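Local coordinates for C-domain type II peptide synthetase (PDB 4ZNM), which belongs to the condensation-domain family of peptide synthetases, as a separate protein whose chain folds into helices packed around mixed beta-sheets, at residues V72-L77 and A169-N174; S21-F26 and S309-L314; H281-E286 and A439-D444; M270-A275 and A443-V448. One frame throughout, in Å; residues are numbered along the deposited sequence.

Contact 1: V72-L77 and A169-N174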
# COMPACT_ATOMS: atom_id res chain seq x y z
N VAL A 72 -3.06 -11.23 -20.05
CA VAL A 72 -2.48 -12.48 -20.53
C VAL A 72 -1.05 -12.59 -20.01
O VAL A 72 -0.61 -13.65 -19.63
CB VAL A 72 -2.50 -12.58 -22.03
CG1 VAL A 72 -1.64 -13.74 -22.50
CG2 VAL A 72 -3.95 -12.71 -22.56
N ARG A 73 -0.35 -11.46 -19.99
CA ARG A 73 1.06 -11.41 -19.59
C ARG A 73 1.32 -11.83 -18.14
O ARG A 73 2.34 -12.45 -17.86
CB ARG A 73 1.57 -9.99 -19.81
CG ARG A 73 2.96 -9.72 -19.31
CD ARG A 73 3.45 -8.38 -19.83
NE ARG A 73 4.72 -8.02 -19.22
CZ ARG A 73 5.91 -8.33 -19.71
NH1 ARG A 73 6.04 -8.98 -20.87
NH2 ARG A 73 7.00 -7.97 -19.04
N HIS A 74 0.42 -11.46 -17.24
CA HIS A 74 0.63 -11.64 -15.80
C HIS A 74 -0.40 -12.60 -15.19
O HIS A 74 -1.57 -12.24 -15.02
CB HIS A 74 0.56 -10.30 -15.07
CG HIS A 74 1.66 -9.36 -15.45
ND1 HIS A 74 2.98 -9.59 -15.14
CD2 HIS A 74 1.63 -8.18 -16.13
CE1 HIS A 74 3.72 -8.61 -15.63
NE2 HIS A 74 2.93 -7.74 -16.23
N GLU A 75 0.05 -13.80 -14.84
CA GLU A 75 -0.84 -14.81 -14.24
C GLU A 75 -1.56 -14.35 -12.98
O GLU A 75 -2.70 -14.73 -12.75
CB GLU A 75 -0.08 -16.09 -13.90
CG GLU A 75 0.22 -16.91 -15.10
CD GLU A 75 1.08 -18.13 -14.83
OE1 GLU A 75 1.42 -18.42 -13.65
OE2 GLU A 75 1.42 -18.80 -15.84
N ALA A 76 -0.90 -13.54 -12.16
CA ALA A 76 -1.54 -13.06 -10.95
C ALA A 76 -2.84 -12.34 -11.28
O ALA A 76 -3.75 -12.33 -10.47
CB ALA A 76 -0.62 -12.14 -10.17
N LEU A 77 -2.94 -11.75 -12.48
CA LEU A 77 -4.12 -10.97 -12.85
C LEU A 77 -5.26 -11.84 -13.37
O LEU A 77 -6.31 -11.32 -13.77
CB LEU A 77 -3.79 -9.93 -13.94
CG LEU A 77 -2.82 -8.81 -13.53
CD1 LEU A 77 -2.61 -7.82 -14.66
CD2 LEU A 77 -3.32 -8.09 -12.32
N ALA A 169 1.08 -0.51 -15.34
CA ALA A 169 0.93 0.70 -16.11
C ALA A 169 2.04 0.77 -17.16
O ALA A 169 1.80 1.08 -18.33
CB ALA A 169 0.94 1.93 -15.20
N ARG A 170 3.26 0.40 -16.75
CA ARG A 170 4.40 0.47 -17.67
C ARG A 170 4.20 -0.52 -18.79
O ARG A 170 4.36 -0.18 -19.98
CB ARG A 170 5.73 0.21 -16.98
CG ARG A 170 6.87 0.20 -18.01
CD ARG A 170 8.00 -0.63 -17.65
NE ARG A 170 7.67 -2.04 -17.47
CZ ARG A 170 8.57 -2.91 -17.02
NH1 ARG A 170 9.79 -2.47 -16.76
NH2 ARG A 170 8.27 -4.20 -16.83
N ASP A 171 3.87 -1.75 -18.43
CA ASP A 171 3.65 -2.79 -19.40
C ASP A 171 2.51 -2.41 -20.36
O ASP A 171 2.61 -2.61 -21.56
CB ASP A 171 3.32 -4.09 -18.70
CG ASP A 171 4.54 -4.73 -18.00
OD1 ASP A 171 5.65 -4.13 -18.01
OD2 ASP A 171 4.36 -5.85 -17.47
N LEU A 172 1.42 -1.89 -19.80
CA LEU A 172 0.23 -1.55 -20.58
C LEU A 172 0.54 -0.54 -21.66
O LEU A 172 0.18 -0.73 -22.82
CB LEU A 172 -0.86 -1.00 -19.69
CG LEU A 172 -2.07 -0.40 -20.42
CD1 LEU A 172 -2.81 -1.53 -21.10
CD2 LEU A 172 -2.95 0.36 -19.46
N LEU A 173 1.19 0.55 -21.27
CA LEU A 173 1.47 1.62 -22.21
C LEU A 173 2.56 1.24 -23.21
O LEU A 173 2.56 1.71 -24.36
CB LEU A 173 1.81 2.90 -21.44
CG LEU A 173 0.56 3.33 -20.60
CD1 LEU A 173 0.85 4.61 -19.90
CD2 LEU A 173 -0.67 3.53 -21.45
N ASN A 174 3.46 0.34 -22.82
CA ASN A 174 4.45 -0.21 -23.75
C ASN A 174 3.79 -1.12 -24.79
O ASN A 174 4.03 -0.99 -25.98
CB ASN A 174 5.51 -0.97 -22.97
CG ASN A 174 6.52 -1.67 -23.85
OD1 ASN A 174 6.22 -2.67 -24.52
ND2 ASN A 174 7.75 -1.18 -23.83
O HOH W 1 6.69 -6.84 -16.53

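Contact 2: S21-F26 and S309-L314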
# COMPACT_ATOMS: atom_id res chain seq x y z
N SER A 21 0.28 -17.61 -1.31
CA SER A 21 1.53 -17.00 -0.86
C SER A 21 1.53 -16.80 0.65
O SER A 21 0.47 -16.82 1.28
CB SER A 21 1.73 -15.66 -1.54
OG SER A 21 0.72 -14.75 -1.13
N PHE A 22 2.70 -16.55 1.24
CA PHE A 22 2.77 -16.15 2.63
C PHE A 22 1.96 -14.88 2.88
O PHE A 22 1.25 -14.78 3.90
CB PHE A 22 4.23 -15.94 3.06
CG PHE A 22 5.02 -17.21 3.19
CD1 PHE A 22 4.44 -18.36 3.71
CD2 PHE A 22 6.35 -17.25 2.85
CE1 PHE A 22 5.17 -19.52 3.85
CE2 PHE A 22 7.09 -18.41 2.99
CZ PHE A 22 6.50 -19.54 3.50
N HIS A 23 1.99 -13.94 1.94
CA HIS A 23 1.21 -12.75 2.14
C HIS A 23 -0.29 -13.10 2.18
O HIS A 23 -1.03 -12.56 2.97
CB HIS A 23 1.46 -11.73 1.05
CG HIS A 23 0.60 -10.53 1.17
ND1 HIS A 23 0.68 -9.65 2.24
CD2 HIS A 23 -0.40 -10.06 0.38
CE1 HIS A 23 -0.20 -8.68 2.08
NE2 HIS A 23 -0.87 -8.90 0.96
N GLN A 24 -0.72 -13.97 1.29
CA GLN A 24 -2.13 -14.34 1.24
C GLN A 24 -2.53 -15.12 2.52
O GLN A 24 -3.65 -14.97 3.01
CB GLN A 24 -2.39 -15.15 -0.03
CG GLN A 24 -2.38 -14.21 -1.26
CD GLN A 24 -2.33 -14.92 -2.60
OE1 GLN A 24 -2.04 -16.11 -2.68
NE2 GLN A 24 -2.59 -14.17 -3.68
N GLU A 25 -1.61 -15.92 3.06
CA GLU A 25 -1.81 -16.55 4.39
C GLU A 25 -2.04 -15.51 5.49
O GLU A 25 -2.91 -15.67 6.36
CB GLU A 25 -0.60 -17.39 4.78
CG GLU A 25 -0.49 -18.71 4.09
CD GLU A 25 0.68 -19.56 4.60
OE1 GLU A 25 1.37 -19.20 5.60
OE2 GLU A 25 0.91 -20.61 3.96
N PHE A 26 -1.22 -14.48 5.48
CA PHE A 26 -1.39 -13.37 6.40
C PHE A 26 -2.81 -12.80 6.25
O PHE A 26 -3.49 -12.60 7.23
CB PHE A 26 -0.31 -12.30 6.16
CG PHE A 26 -0.62 -10.95 6.74
CD1 PHE A 26 -0.38 -10.68 8.06
CD2 PHE A 26 -1.11 -9.95 5.94
CE1 PHE A 26 -0.64 -9.44 8.56
CE2 PHE A 26 -1.39 -8.71 6.45
CZ PHE A 26 -1.14 -8.46 7.75
N SER A 309 1.15 -9.48 -5.02
CA SER A 309 1.24 -8.71 -3.78
C SER A 309 2.31 -9.32 -2.87
O SER A 309 2.13 -10.37 -2.25
CB SER A 309 -0.14 -8.65 -3.11
OG SER A 309 -0.09 -7.78 -2.01
N PHE A 310 3.43 -8.62 -2.79
CA PHE A 310 4.64 -9.08 -2.12
C PHE A 310 4.81 -8.52 -0.72
O PHE A 310 5.71 -8.94 -0.01
CB PHE A 310 5.87 -8.65 -2.96
CG PHE A 310 6.07 -9.48 -4.20
CD1 PHE A 310 5.17 -9.40 -5.25
CD2 PHE A 310 7.16 -10.31 -4.33
CE1 PHE A 310 5.35 -10.15 -6.39
CE2 PHE A 310 7.34 -11.06 -5.47
CZ PHE A 310 6.43 -10.99 -6.50
N ILE A 311 4.01 -7.54 -0.34
CA ILE A 311 4.34 -6.76 0.85
C ILE A 311 4.26 -7.66 2.10
O ILE A 311 3.54 -8.66 2.11
CB ILE A 311 3.44 -5.53 0.99
CG1 ILE A 311 1.96 -5.91 1.00
CG2 ILE A 311 3.78 -4.51 -0.12
CD1 ILE A 311 1.04 -4.69 1.18
N ASN A 312 5.00 -7.28 3.13
CA ASN A 312 5.14 -8.15 4.32
C ASN A 312 5.05 -7.32 5.62
O ASN A 312 5.73 -6.33 5.81
CB ASN A 312 6.46 -8.91 4.23
CG ASN A 312 6.66 -9.85 5.40
OD1 ASN A 312 5.75 -10.59 5.80
ND2 ASN A 312 7.87 -9.82 5.95
N PHE A 313 4.11 -7.73 6.46
CA PHE A 313 3.87 -7.14 7.77
C PHE A 313 5.10 -7.35 8.64
O PHE A 313 5.56 -8.48 8.80
CB PHE A 313 2.61 -7.83 8.34
CG PHE A 313 2.01 -7.22 9.57
CD1 PHE A 313 1.00 -6.27 9.47
CD2 PHE A 313 2.41 -7.66 10.83
CE1 PHE A 313 0.38 -5.76 10.61
CE2 PHE A 313 1.81 -7.15 11.97
CZ PHE A 313 0.79 -6.20 11.85
N LEU A 314 5.69 -6.26 9.14
CA LEU A 314 7.02 -6.30 9.73
C LEU A 314 7.03 -5.50 11.05
O LEU A 314 6.94 -4.27 11.03
CB LEU A 314 8.05 -5.73 8.76
CG LEU A 314 9.49 -5.64 9.27
CD1 LEU A 314 10.04 -7.04 9.55
CD2 LEU A 314 10.39 -4.87 8.29
O HOH W 2 0.31 -12.46 -2.62
O HOH W 3 -2.58 -7.15 -0.09
O HOH W 4 2.05 -9.64 5.31

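Contact 3: H281-E286 and A439-D444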
# COMPACT_ATOMS: atom_id res chain seq x y z
N HIS A 281 3.64 7.90 21.73
CA HIS A 281 4.06 8.11 23.10
C HIS A 281 3.24 9.20 23.76
O HIS A 281 2.77 9.05 24.89
CB HIS A 281 5.54 8.48 23.20
CG HIS A 281 5.89 9.06 24.53
ND1 HIS A 281 5.99 8.29 25.66
CD2 HIS A 281 6.09 10.34 24.92
CE1 HIS A 281 6.28 9.07 26.69
NE2 HIS A 281 6.34 10.32 26.26
N ARG A 282 3.09 10.32 23.06
CA ARG A 282 2.28 11.41 23.60
C ARG A 282 0.79 11.01 23.77
O ARG A 282 0.12 11.44 24.70
CB ARG A 282 2.42 12.64 22.72
CG ARG A 282 3.44 13.65 23.24
CD ARG A 282 4.50 14.02 22.26
NE ARG A 282 4.27 15.35 21.71
CZ ARG A 282 5.24 16.19 21.36
NH1 ARG A 282 4.93 17.38 20.85
NH2 ARG A 282 6.52 15.86 21.50
N ARG A 283 0.28 10.20 22.86
CA ARG A 283 -1.13 9.79 22.91
C ARG A 283 -1.39 8.70 23.97
O ARG A 283 -2.42 8.74 24.64
CB ARG A 283 -1.57 9.32 21.51
CG ARG A 283 -3.07 9.26 21.28
CD ARG A 283 -3.38 8.75 19.87
NE ARG A 283 -4.81 8.56 19.62
CZ ARG A 283 -5.63 9.50 19.14
NH1 ARG A 283 -5.18 10.73 18.87
NH2 ARG A 283 -6.92 9.22 18.93
N THR A 284 -0.47 7.76 24.16
CA THR A 284 -0.76 6.57 24.96
C THR A 284 0.04 6.48 26.26
O THR A 284 -0.26 5.68 27.13
CB THR A 284 -0.45 5.30 24.16
OG1 THR A 284 0.96 5.19 23.99
CG2 THR A 284 -1.15 5.34 22.80
N GLY A 285 1.06 7.32 26.39
CA GLY A 285 2.00 7.22 27.49
C GLY A 285 3.11 6.19 27.33
O GLY A 285 4.10 6.25 28.04
N GLU A 286 2.97 5.24 26.41
CA GLU A 286 3.96 4.17 26.28
C GLU A 286 5.35 4.65 25.80
O GLU A 286 5.46 5.61 25.05
CB GLU A 286 3.45 3.11 25.30
CG GLU A 286 2.23 2.36 25.79
CD GLU A 286 2.56 1.42 26.92
OE1 GLU A 286 3.30 0.44 26.66
OE2 GLU A 286 2.11 1.66 28.06
N ALA A 439 -9.30 12.85 11.88
CA ALA A 439 -8.89 14.18 11.46
C ALA A 439 -7.96 14.83 12.50
O ALA A 439 -6.95 15.45 12.14
CB ALA A 439 -10.12 15.06 11.24
N ALA A 440 -8.30 14.67 13.78
CA ALA A 440 -7.48 15.22 14.87
C ALA A 440 -6.16 14.45 14.98
O ALA A 440 -5.11 15.03 15.21
CB ALA A 440 -8.24 15.18 16.21
N PHE A 441 -6.23 13.15 14.78
CA PHE A 441 -5.06 12.29 14.84
C PHE A 441 -4.05 12.74 13.78
O PHE A 441 -2.88 12.91 14.06
CB PHE A 441 -5.52 10.85 14.63
CG PHE A 441 -4.51 9.79 14.95
CD1 PHE A 441 -3.55 9.96 15.93
CD2 PHE A 441 -4.57 8.58 14.28
CE1 PHE A 441 -2.66 8.92 16.22
CE2 PHE A 441 -3.68 7.55 14.56
CZ PHE A 441 -2.71 7.72 15.52
N LEU A 442 -4.52 12.94 12.55
CA LEU A 442 -3.69 13.38 11.44
C LEU A 442 -3.09 14.76 11.70
O LEU A 442 -1.92 15.00 11.44
CB LEU A 442 -4.52 13.37 10.14
CG LEU A 442 -3.89 14.01 8.92
CD1 LEU A 442 -2.58 13.33 8.60
CD2 LEU A 442 -4.88 13.85 7.78
N ALA A 443 -3.91 15.67 12.22
CA ALA A 443 -3.42 17.02 12.46
C ALA A 443 -2.37 17.02 13.58
O ALA A 443 -1.42 17.80 13.52
CB ALA A 443 -4.56 17.94 12.80
N ASP A 444 -2.55 16.16 14.58
CA ASP A 444 -1.56 16.00 15.66
C ASP A 444 -0.24 15.46 15.12
O ASP A 444 0.85 15.87 15.56
CB ASP A 444 -2.07 15.04 16.74
CG ASP A 444 -3.24 15.61 17.55
OD1 ASP A 444 -3.51 16.84 17.50
OD2 ASP A 444 -3.90 14.81 18.25

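Contact 4: M270-A275 and A443-V448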
# COMPACT_ATOMS: atom_id res chain seq x y z
N MSE A 270 12.26 6.92 7.88
CA MSE A 270 12.64 6.68 9.27
C MSE A 270 12.28 7.88 10.11
O MSE A 270 11.82 7.72 11.22
CB MSE A 270 14.11 6.40 9.42
CG MSE A 270 14.56 5.06 8.95
SE MSE A 270 16.51 4.96 8.91
CE MSE A 270 16.51 3.19 8.08
N THR A 271 12.55 9.08 9.60
CA THR A 271 12.14 10.32 10.27
C THR A 271 10.63 10.40 10.51
O THR A 271 10.17 10.72 11.61
CB THR A 271 12.59 11.56 9.47
OG1 THR A 271 14.00 11.49 9.23
CG2 THR A 271 12.28 12.85 10.24
N MSE A 272 9.84 10.14 9.47
CA MSE A 272 8.39 10.22 9.61
C MSE A 272 7.85 9.10 10.54
O MSE A 272 6.93 9.33 11.35
CB MSE A 272 7.73 10.18 8.22
CG MSE A 272 8.02 11.53 7.39
SE MSE A 272 7.13 11.38 5.74
CE MSE A 272 5.33 11.78 6.36
N PHE A 273 8.48 7.93 10.50
CA PHE A 273 8.12 6.85 11.42
C PHE A 273 8.47 7.25 12.85
O PHE A 273 7.64 7.10 13.75
CB PHE A 273 8.83 5.53 11.04
CG PHE A 273 8.36 4.34 11.86
CD1 PHE A 273 7.18 3.70 11.57
CD2 PHE A 273 9.10 3.88 12.92
CE1 PHE A 273 6.75 2.62 12.31
CE2 PHE A 273 8.67 2.80 13.67
CZ PHE A 273 7.50 2.17 13.37
N ALA A 274 9.69 7.75 13.07
CA ALA A 274 10.07 8.29 14.39
C ALA A 274 9.05 9.27 14.93
O ALA A 274 8.70 9.21 16.11
CB ALA A 274 11.43 8.97 14.32
N ALA A 275 8.61 10.21 14.09
CA ALA A 275 7.62 11.19 14.52
C ALA A 275 6.32 10.49 14.93
O ALA A 275 5.61 10.95 15.84
CB ALA A 275 7.34 12.21 13.43
N ALA A 443 -3.91 15.67 12.22
CA ALA A 443 -3.42 17.02 12.46
C ALA A 443 -2.37 17.02 13.58
O ALA A 443 -1.42 17.80 13.52
CB ALA A 443 -4.56 17.94 12.80
N ASP A 444 -2.55 16.16 14.58
CA ASP A 444 -1.56 16.00 15.66
C ASP A 444 -0.24 15.46 15.12
O ASP A 444 0.85 15.87 15.56
CB ASP A 444 -2.07 15.04 16.74
CG ASP A 444 -3.24 15.61 17.55
OD1 ASP A 444 -3.51 16.84 17.50
OD2 ASP A 444 -3.90 14.81 18.25
N TYR A 445 -0.33 14.51 14.21
CA TYR A 445 0.88 13.96 13.58
C TYR A 445 1.64 15.04 12.80
O TYR A 445 2.86 15.14 12.92
CB TYR A 445 0.56 12.77 12.64
CG TYR A 445 1.80 12.30 11.89
CD1 TYR A 445 2.76 11.52 12.52
CD2 TYR A 445 2.03 12.66 10.59
CE1 TYR A 445 3.92 11.11 11.88
CE2 TYR A 445 3.20 12.26 9.92
CZ TYR A 445 4.14 11.49 10.57
OH TYR A 445 5.30 11.08 9.92
N LEU A 446 0.95 15.84 12.00
CA LEU A 446 1.66 16.82 11.18
C LEU A 446 2.33 17.87 12.06
O LEU A 446 3.42 18.38 11.73
CB LEU A 446 0.72 17.48 10.15
CG LEU A 446 0.27 16.50 9.07
CD1 LEU A 446 -0.82 17.09 8.15
CD2 LEU A 446 1.47 16.03 8.24
N ASP A 447 1.69 18.18 13.18
CA ASP A 447 2.26 19.13 14.14
C ASP A 447 3.49 18.52 14.85
O ASP A 447 4.51 19.19 15.00
CB ASP A 447 1.19 19.55 15.18
CG ASP A 447 1.71 20.59 16.16
OD1 ASP A 447 1.87 21.76 15.74
OD2 ASP A 447 1.96 20.23 17.34
N VAL A 448 3.40 17.26 15.27
CA VAL A 448 4.55 16.60 15.91
C VAL A 448 5.74 16.62 14.95
O VAL A 448 6.87 17.01 15.32
CB VAL A 448 4.20 15.17 16.34
CG1 VAL A 448 5.46 14.33 16.57
CG2 VAL A 448 3.36 15.19 17.59

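Contact 1: V72-L77 and A169-N174
Arg73 and His74 converge on a single carboxylate oxygen, OD2 of Asp171. From CB, the Arg73 side chain runs out extended, with CG set opposite the backbone N (chi1 173°). Arg73 CG lies 3.6 Å above the plane of the neighbouring His74 ring, displaced toward its rim. Arg73 CD is the first atom to come near the other helix, 3.6 Å from Asp171 OD2. Arg73 NE then donates to Asp171 OD2 at 2.8 Å, a salt bridge that reaches the oxygen from above the carboxylate plane, with the two groups 88° apart. At the tip, Arg73 NH2 turns to a water oxygen at 2.8 Å and to the carbonyl of Pro188. That water in turn donates to Asp171 OD2.

His74 arrives differently. Its ring is within 8° of the carboxylate plane, and His74 NE2 donates to Asp171 OD2 at 2.7 Å, nearly in line with the C-O bond. The other oxygen is held from within its own helix: Arg170 grips Asp171 OD1 side-on, NE at 3.0 Å and NH2 at 2.9 Å. Arg73, Arg170 and the buried Asp171 form a salt-bridge network, to which His74 adds a hydrogen bond; together they probably stabilise the negative charge, and Asp305 gives Arg170 a second acidic partner.

The network joins the C-terminal end of helix 60-73, and the following turn, to the middle of helix 162-180. Leu172 packs on Ala66 and Leu67 of the former helix, while Ala169 and Leu173 rest on strand 47-55 and Tyr390 of strand 388-392 touches Arg170 and Leu173.

Contact 2: S21-F26 and S309-L314
His23 ND1 comes to 3.0 Å from the carbonyl O of Ile311, yet the angle is too poor for a hydrogen bond; the oxygen lies obliquely to the imidazole. Water serves both ring nitrogens instead. His23 NE2 is 2.7 Å from a water that also bonds to Ser309 OG, and ND1 makes a weak, long bond to another water, which accepts from Phe313 N at 3.0 Å. With CG trans to N (chi1 176°), the ring reaches from the helix into the bend of segment 309-314. There Ile311 CG1 crosses it at a slant, 3.7 Å from His23 CE1.

Helix 22-28 begins with a capping box: Ser21 OG accepts from Gln24 N, and Gln24 OE1 from Ser21 N. The capping hydroxyl is tied across the contact by a water that donates to Ser309 O. This first helix lies against the start of strand 312-319, which pairs with strand 288-295 in a two-stranded antiparallel sheet.

One turn after His23, Phe26 CZ meets Phe313 CD1 at 3.5 Å. The rings are oblique, their planes 33° apart, and the water held by Phe313 N sits over one face of Phe26, toward the rim. Phe294 lines Phe26, and Phe347 meets the Phe313 ring.

Contact 3: H281-E286 and A439-D444
Arg283 reaches out from the end of its helix and brings its guanidinium up to the ring of Phe441 at a slant. The arginine chain is extended from CG to NE, its CG directed away from the backbone N (chi1 -162°), and this length carries it across to helix 435-454. Arg283 CD touches first, 3.7 Å from Phe441 CE1. The last torsion swings the guanidinium out of the plane of the chain, bringing Arg283 NH1 to 3.4 Å from Phe441 CD1. One guanidinium face is turned to the ring, but the two planes are 48° apart, so this is no parallel stack. It is an off-centre cation-pi contact, with Arg283 CZ 4.5 Å from the ring centroid and 34° off its normal.

Phe441 leaves helix 435-454 across the line between the helices, and only its ring end turns to Arg283. The ring is buried, touching Tyr276 and Leu279 of helix 268-284, and meets Trp412 edge-to-face. The arginine, by contrast, is exposed. Through Ala439 and Leu442, helix 435-454 also rests on strand 242-249 at the border of the five-stranded mixed sheet. Asp444, one turn further along, has OD2 4.3 Å from Arg283 NH1 near the guanidinium plane, beyond a salt bridge though probably still attractive.

Helix 268-284 ends here. Gly285 takes positive phi, and Thr284 makes an ST turn, its OG1 accepting from Glu286 N at 3.1 Å and bonding to Leu280 O. His281 reaches forward past the helix end: ND1 donates to Glu286 O at 2.8 Å, with the acceptor in the imidazole plane.

Contact 4: M270-A275 and A443-V448
Tyr445 OH donates to the backbone carbonyl O of Met272 at 2.8 Å, the one hydrogen bond between these two helical segments. The hydroxyl comes to the carbonyl from the side, at a C=O...donor angle of 102° and above the carbonyl plane, as suits a helical carbonyl, which points along the helix toward the next turn. Met272 O lies at the edge of the phenol ring, in its plane. Tyr445 gets there by swinging CG beside its carbonyl carbon (chi1 174°), which sends the ring from helix 435-454 across to helix 268-284.

The fit around the phenol is close. Met272, present as selenomethionine, has CB only 3.1 Å from Tyr445 OH. Its chain bends at the last torsion, so that Met272 CE returns toward the ring and stands 4.2 Å from Tyr445 CE2. On the other flank of the hydroxyl, Ala275 CB packs 3.9 Å from Tyr445 CE1, obliquely to the ring. The phenol is bordered by two residues on successive turns of one helix.

Val448, one turn beyond Tyr445, places CG1 3.5 Å from Ala275 O and 4.2 Å from Ala275 CB. The backbones are nearest here, Ala275 CA to Val448 CA 6.4 Å, which the small alanine probably permits; the axes of the two short segments approach to 10.2 Å and cross at 119°.

Tyr276 and Leu279 extend the cover of Tyr445 along helix 268-284, and the ring of Trp412 from strand 410-416 meets it too. Leu449 and Val453 carry the helix pairing onward, while Phe273 and Ala274 pack against helix 326-335.

How the contacts relate
From the N terminus, helix 22-28 opens contact 2, whose loop is the longest and closes only at strand 312-319. Contact 1 opens and closes within that loop, tying helix 60-73 to helix 162-180. Before contact 2 closes, helix 268-284 begins contact 4 and then contact 3. Both therefore cross contact 2 and end together on helix 435-454, where they share Ala443 and Asp444. They form one helix-helix interface with centres about 10 Å apart, and touch through Arg282 and Val448. Contact 1 lies across the chain's centre from this pair, its centre about 36 Å from that of contact 4.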